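Local atomic coordinates of cytochrome C (Marichromatium purpuratum 984, PDB entry 5LO9), a protein that carries four heme c groups in a fused TsdBA thiosulfate dehydrogenase, probably interconverting thiosulfate and tetrathionate and passing electrons between its hemes. Residues 301-309 and 357-368. Residues are numbered along the deposited sequence; the frame is centred on the assembly and turned at random.
With HEC (heme c), chain E; EDO (1,2-ethanediol), chain B; EDO (1,2-ethanediol), chain X; EDO (1,2-ethanediol), chain S.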
loop_
_atom_site.group_PDB
_atom_site.type_symbol
_atom_site.label_atom_id
_atom_site.label_comp_id
_atom_site.label_asym_id
_atom_site.label_seq_id
_atom_site.Cartn_x
_atom_site.Cartn_y
_atom_site.Cartn_z
ATOM N N SER A 301 3.098 -5.296 18.037
ATOM C CA SER A 301 2.775 -5.247 16.603
ATOM C C SER A 301 2.350 -3.856 16.168
ATOM O O SER A 301 1.187 -3.611 15.798
ATOM C CB SER A 301 1.678 -6.221 16.212
ATOM O OG SER A 301 2.242 -7.486 16.063
ATOM N N PRO A 302 3.269 -2.917 16.197
ATOM C CA PRO A 302 2.945 -1.591 15.698
ATOM C C PRO A 302 2.656 -1.656 14.199
ATOM O O PRO A 302 3.191 -2.491 13.458
ATOM C CB PRO A 302 4.198 -0.774 16.040
ATOM C CG PRO A 302 5.323 -1.809 16.033
ATOM C CD PRO A 302 4.681 -3.060 16.578
ATOM N N MET A 303 1.772 -0.768 13.763
ATOM C CA MET A 303 1.354 -0.758 12.375
ATOM C C MET A 303 2.418 -0.154 11.484
ATOM O O MET A 303 2.528 -0.520 10.303
ATOM C CB MET A 303 0.048 0.012 12.256
ATOM C CG MET A 303 -1.121 -0.696 12.933
ATOM S SD MET A 303 -1.645 -2.231 12.100
ATOM C CE MET A 303 -0.807 -3.483 13.069
ATOM N N TRP A 304 3.228 0.748 12.026
ATOM C CA TRP A 304 4.274 1.332 11.197
ATOM C C TRP A 304 5.288 0.281 10.764
ATOM O O TRP A 304 5.842 0.374 9.674
ATOM C CB TRP A 304 4.980 2.470 11.911
ATOM C CG TRP A 304 5.279 2.271 13.349
ATOM C CD1 TRP A 304 4.538 2.712 14.410
ATOM C CD2 TRP A 304 6.427 1.644 13.900
ATOM N NE1 TRP A 304 5.150 2.384 15.576
ATOM C CE2 TRP A 304 6.323 1.735 15.288
ATOM C CE3 TRP A 304 7.542 1.016 13.351
ATOM C CZ2 TRP A 304 7.285 1.215 16.133
ATOM C CZ3 TRP A 304 8.487 0.487 14.197
ATOM C CH2 TRP A 304 8.354 0.591 15.566
ATOM N N ALA A 305 5.531 -0.739 11.567
ATOM C CA ALA A 305 6.478 -1.743 11.112
ATOM C C ALA A 305 5.861 -2.664 10.083
ATOM O O ALA A 305 6.588 -3.373 9.383
ATOM C CB ALA A 305 6.981 -2.586 12.288
ATOM N N ALA A 306 4.538 -2.662 9.978
ATOM C CA ALA A 306 3.850 -3.566 9.077
ATOM C C ALA A 306 3.661 -2.945 7.701
ATOM O O ALA A 306 3.775 -3.645 6.694
ATOM C CB ALA A 306 2.497 -3.956 9.667
ATOM N N TRP A 307 3.392 -1.641 7.640
ATOM C CA TRP A 307 3.123 -1.006 6.353
ATOM C C TRP A 307 4.222 -1.277 5.329
ATOM O O TRP A 307 3.934 -1.576 4.163
ATOM C CB TRP A 307 2.961 0.500 6.534
ATOM C CG TRP A 307 2.639 1.184 5.238
ATOM C CD1 TRP A 307 3.485 1.919 4.428
ATOM C CD2 TRP A 307 1.383 1.158 4.579
ATOM N NE1 TRP A 307 2.811 2.340 3.320
ATOM C CE2 TRP A 307 1.516 1.891 3.393
ATOM C CE3 TRP A 307 0.152 0.581 4.877
ATOM C CZ2 TRP A 307 0.459 2.077 2.524
ATOM C CZ3 TRP A 307 -0.895 0.763 3.997
ATOM C CH2 TRP A 307 -0.732 1.493 2.840
ATOM N N VAL A 308 5.489 -1.179 5.746
ATOM C CA VAL A 308 6.617 -1.291 4.819
ATOM C C VAL A 308 6.999 -2.726 4.555
ATOM O O VAL A 308 7.959 -2.972 3.818
ATOM C CB VAL A 308 7.883 -0.582 5.335
ATOM C CG1 VAL A 308 7.662 0.928 5.475
ATOM C CG2 VAL A 308 8.331 -1.190 6.710
ATOM N N ALA A 309 6.294 -3.672 5.156
ATOM C CA ALA A 309 6.619 -5.089 5.093
ATOM C C ALA A 309 5.708 -5.880 4.161
ATOM O O ALA A 309 5.980 -7.055 3.899
ATOM C CB ALA A 309 6.526 -5.697 6.501
ATOM N N GLN A 357 -6.231 1.679 6.002
ATOM C CA GLN A 357 -4.973 1.770 5.280
ATOM C C GLN A 357 -4.414 3.187 5.295
ATOM O O GLN A 357 -3.200 3.365 5.318
ATOM C CB GLN A 357 -5.137 1.296 3.855
ATOM C CG GLN A 357 -5.333 -0.187 3.767
ATOM C CD GLN A 357 -5.286 -0.704 2.363
ATOM O OE1 GLN A 357 -4.231 -1.126 1.882
ATOM N NE2 GLN A 357 -6.421 -0.666 1.685
ATOM N N SER A 358 -5.256 4.204 5.302
ATOM C CA SER A 358 -4.718 5.560 5.379
ATOM C C SER A 358 -4.088 5.829 6.740
ATOM O O SER A 358 -3.010 6.436 6.837
ATOM C CB SER A 358 -5.817 6.581 5.111
ATOM O OG SER A 358 -6.237 6.520 3.758
ATOM N N TYR A 359 -4.757 5.390 7.803
ATOM C CA TYR A 359 -4.223 5.582 9.140
ATOM C C TYR A 359 -2.902 4.849 9.279
ATOM O O TYR A 359 -1.915 5.413 9.771
ATOM C CB TYR A 359 -5.239 5.085 10.171
ATOM C CG TYR A 359 -4.749 5.084 11.580
ATOM C CD1 TYR A 359 -4.364 6.253 12.189
ATOM C CD2 TYR A 359 -4.636 3.908 12.293
ATOM C CE1 TYR A 359 -3.898 6.261 13.469
ATOM C CE2 TYR A 359 -4.168 3.908 13.595
ATOM C CZ TYR A 359 -3.811 5.096 14.177
ATOM O OH TYR A 359 -3.337 5.111 15.465
ATOM N N ILE A 360 -2.846 3.605 8.806
ATOM C CA ILE A 360 -1.622 2.836 8.964
ATOM C C ILE A 360 -0.497 3.451 8.154
ATOM O O ILE A 360 0.655 3.463 8.581
ATOM C CB ILE A 360 -1.868 1.383 8.564
ATOM C CG1 ILE A 360 -2.802 0.705 9.572
ATOM C CG2 ILE A 360 -0.578 0.664 8.480
ATOM C CD1 ILE A 360 -3.478 -0.593 9.049
ATOM N N PHE A 361 -0.807 3.912 6.951
ATOM C CA PHE A 361 0.173 4.582 6.104
ATOM C C PHE A 361 0.732 5.787 6.819
ATOM O O PHE A 361 1.948 5.994 6.869
ATOM C CB PHE A 361 -0.518 4.993 4.789
ATOM C CG PHE A 361 0.275 5.935 3.877
ATOM C CD1 PHE A 361 -0.205 7.206 3.588
ATOM C CD2 PHE A 361 1.434 5.505 3.237
ATOM C CE1 PHE A 361 0.490 8.043 2.725
ATOM C CE2 PHE A 361 2.122 6.343 2.361
ATOM C CZ PHE A 361 1.653 7.614 2.113
ATOM N N TRP A 362 -0.148 6.590 7.397
ATOM C CA TRP A 362 0.300 7.789 8.084
ATOM C C TRP A 362 1.235 7.468 9.254
ATOM O O TRP A 362 2.293 8.094 9.396
ATOM C CB TRP A 362 -0.912 8.567 8.556
ATOM C CG TRP A 362 -0.564 9.679 9.438
ATOM C CD1 TRP A 362 0.115 10.793 9.099
ATOM C CD2 TRP A 362 -0.905 9.817 10.820
ATOM N NE1 TRP A 362 0.225 11.625 10.178
ATOM C CE2 TRP A 362 -0.399 11.052 11.246
ATOM C CE3 TRP A 362 -1.587 9.020 11.728
ATOM C CZ2 TRP A 362 -0.536 11.504 12.536
ATOM C CZ3 TRP A 362 -1.731 9.467 13.001
ATOM C CH2 TRP A 362 -1.200 10.701 13.403
ATOM N N LEU A 363 0.883 6.475 10.090
ATOM C CA LEU A 363 1.758 6.128 11.214
ATOM C C LEU A 363 3.155 5.768 10.750
ATOM O O LEU A 363 4.116 5.912 11.518
ATOM C CB LEU A 363 1.207 4.962 12.008
ATOM C CG LEU A 363 -0.064 5.201 12.787
ATOM C CD1 LEU A 363 -0.486 3.919 13.439
ATOM C CD2 LEU A 363 0.160 6.310 13.809
ATOM N N ALA A 364 3.280 5.295 9.510
ATOM C CA ALA A 364 4.527 4.798 8.944
ATOM C C ALA A 364 5.340 5.875 8.228
ATOM O O ALA A 364 6.352 5.546 7.579
ATOM C CB ALA A 364 4.244 3.666 7.982
ATOM N N THR A 365 4.918 7.140 8.321
ATOM C CA THR A 365 5.638 8.238 7.688
ATOM C C THR A 365 7.128 8.191 8.001
ATOM O O THR A 365 7.541 8.192 9.171
ATOM C CB THR A 365 5.066 9.566 8.147
ATOM O OG1 THR A 365 3.681 9.672 7.814
ATOM C CG2 THR A 365 5.764 10.600 7.425
ATOM N N GLY A 366 7.922 8.132 6.949
ATOM C CA GLY A 366 9.353 8.140 7.043
ATOM C C GLY A 366 10.020 6.784 6.984
ATOM O O GLY A 366 11.238 6.720 6.743
ATOM N N ALA A 367 9.267 5.706 7.200
ATOM C CA ALA A 367 9.852 4.379 7.309
ATOM C C ALA A 367 10.238 3.821 5.940
ATOM O O ALA A 367 9.590 4.106 4.930
ATOM C CB ALA A 367 8.892 3.430 8.004
ATOM N N PRO A 368 11.301 3.018 5.890
ATOM C CA PRO A 368 11.879 2.555 4.616
ATOM C C PRO A 368 11.124 1.391 3.996
ATOM O O PRO A 368 11.022 0.311 4.579
ATOM C CB PRO A 368 13.297 2.141 5.018
ATOM C CG PRO A 368 13.150 1.712 6.418
ATOM C CD PRO A 368 12.154 2.680 7.023
HETATM FE FE HEC E . -3.901 -7.705 14.203
HETATM C CHA HEC E . -0.819 -8.851 12.964
HETATM C CHB HEC E . -4.026 -5.250 11.711
HETATM C CHC HEC E . -7.118 -6.736 15.288
HETATM C CHD HEC E . -3.594 -9.829 16.889
HETATM N NA HEC E . -2.639 -7.160 12.640
HETATM C C1A HEC E . -1.489 -7.738 12.313
HETATM C C2A HEC E . -0.837 -7.127 11.135
HETATM C C3A HEC E . -1.761 -6.068 10.766
HETATM C C4A HEC E . -2.858 -6.167 11.761
HETATM C CMA HEC E . -1.600 -5.099 9.651
HETATM C CAA HEC E . 0.489 -7.497 10.519
HETATM C CBA HEC E . 1.609 -7.050 11.453
HETATM C CGA HEC E . 2.976 -7.258 10.823
HETATM O O1A HEC E . 3.931 -6.624 11.325
HETATM O O2A HEC E . 3.119 -8.060 9.851
HETATM N NB HEC E . -5.316 -6.281 13.631
HETATM C C1B HEC E . -5.170 -5.401 12.616
HETATM C C2B HEC E . -6.340 -4.534 12.438
HETATM C C3B HEC E . -7.249 -4.979 13.485
HETATM C C4B HEC E . -6.516 -6.070 14.152
HETATM C CMB HEC E . -6.527 -3.438 11.451
HETATM C CAB HEC E . -8.617 -4.451 13.770
HETATM C CBB HEC E . -9.493 -4.760 12.556
HETATM N NC HEC E . -5.149 -8.207 15.800
HETATM C C1C HEC E . -6.364 -7.711 16.081
HETATM C C2C HEC E . -6.926 -8.230 17.349
HETATM C C3C HEC E . -5.880 -9.156 17.814
HETATM C C4C HEC E . -4.826 -9.042 16.780
HETATM C CMC HEC E . -8.261 -7.877 17.954
HETATM C CAC HEC E . -5.798 -9.994 19.076
HETATM C CBC HEC E . -7.033 -10.812 19.279
HETATM N ND HEC E . -2.463 -9.096 14.791
HETATM C C1D HEC E . -2.534 -9.839 15.884
HETATM C C2D HEC E . -1.366 -10.723 16.051
HETATM C C3D HEC E . -0.509 -10.462 14.881
HETATM C C4D HEC E . -1.322 -9.431 14.179
HETATM C CMD HEC E . -1.183 -11.676 17.181
HETATM C CAD HEC E . 0.834 -11.056 14.493
HETATM C CBD HEC E . 0.866 -12.593 14.352
HETATM C CGD HEC E . -0.015 -13.248 13.268
HETATM O O1D HEC E . -1.258 -13.017 13.165
HETATM O O2D HEC E . 0.537 -14.076 12.494
HETATM C C1 EDO B . -5.176 8.296 17.632
HETATM O O1 EDO B . -5.321 7.617 18.863
HETATM C C2 EDO B . -3.691 8.280 17.233
HETATM O O2 EDO B . -3.217 7.437 16.155
HETATM C C1 EDO X . 1.522 11.260 5.345
HETATM O O1 EDO X . 2.395 11.928 6.287
HETATM C C2 EDO X . 1.945 11.669 3.926
HETATM O O2 EDO X . 1.162 12.771 3.430
HETATM C C1 EDO S . -1.683 -2.752 -0.739
HETATM O O1 EDO S . -2.776 -3.043 0.183
HETATM C C2 EDO S . -0.363 -2.422 -0.012
HETATM O O2 EDO S . 0.381 -3.636 0.422
#
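Gln357 meets Trp307 through its backbone, its carbonyl O lying 3.7 Å from Trp307 CZ3 at the far end of the indole. One turn on, Ile360 fits between two residues of 301-309: CG2 packs 3.7 Å from Trp307 CE3 and also touches Met303 CB, while CD1 reaches Met303 SD. The methionine chain, bent at chi2 and chi3, leads its sulfur and CE to heme c, where CE sits 3.6 Å from C3A; a flexible, unbranched thioether suits this passage from Ile360 to the porphyrin. Phe361 holds the indole differently. Its CB makes a CH-pi contact over the six-membered ring, 3.9 Å from the centroid, while its own ring turns its edge to Trp307 NE1, with CD2 3.5 Å away. Trp307 CG stands anti to the backbone N (chi1 -178°), which lays the indole along the helix, from Ala364 back to Gln357. Were Trp307 cut back to an alanine, the space beside Ile360 and Phe361 would probably be left as a gap, and Phe361 CB would lose the aromatic face it lies over. Leu363 adds CD1 against Met303 CB, and its O lies by Trp304 CB. At Ala364, where helix gives way to a type II turn, its CA comes within 4.1 Å of Trp304 CA, a closeness that suits a mere methyl; Ala364 CB packs 3.7 Å from Trp307 CB. Past Gly366, Ala367 CB packs on Val308 CG1, and Pro368 O approaches Val308 CB. Thr369 of the second subunit packs on Trp307 and Val308, so this end lies at the subunit interface. With no hydrogen bond joining the two segments, their fit rests on apolar and aromatic contacts, which link helix 351-363 to a wall of the heme pocket.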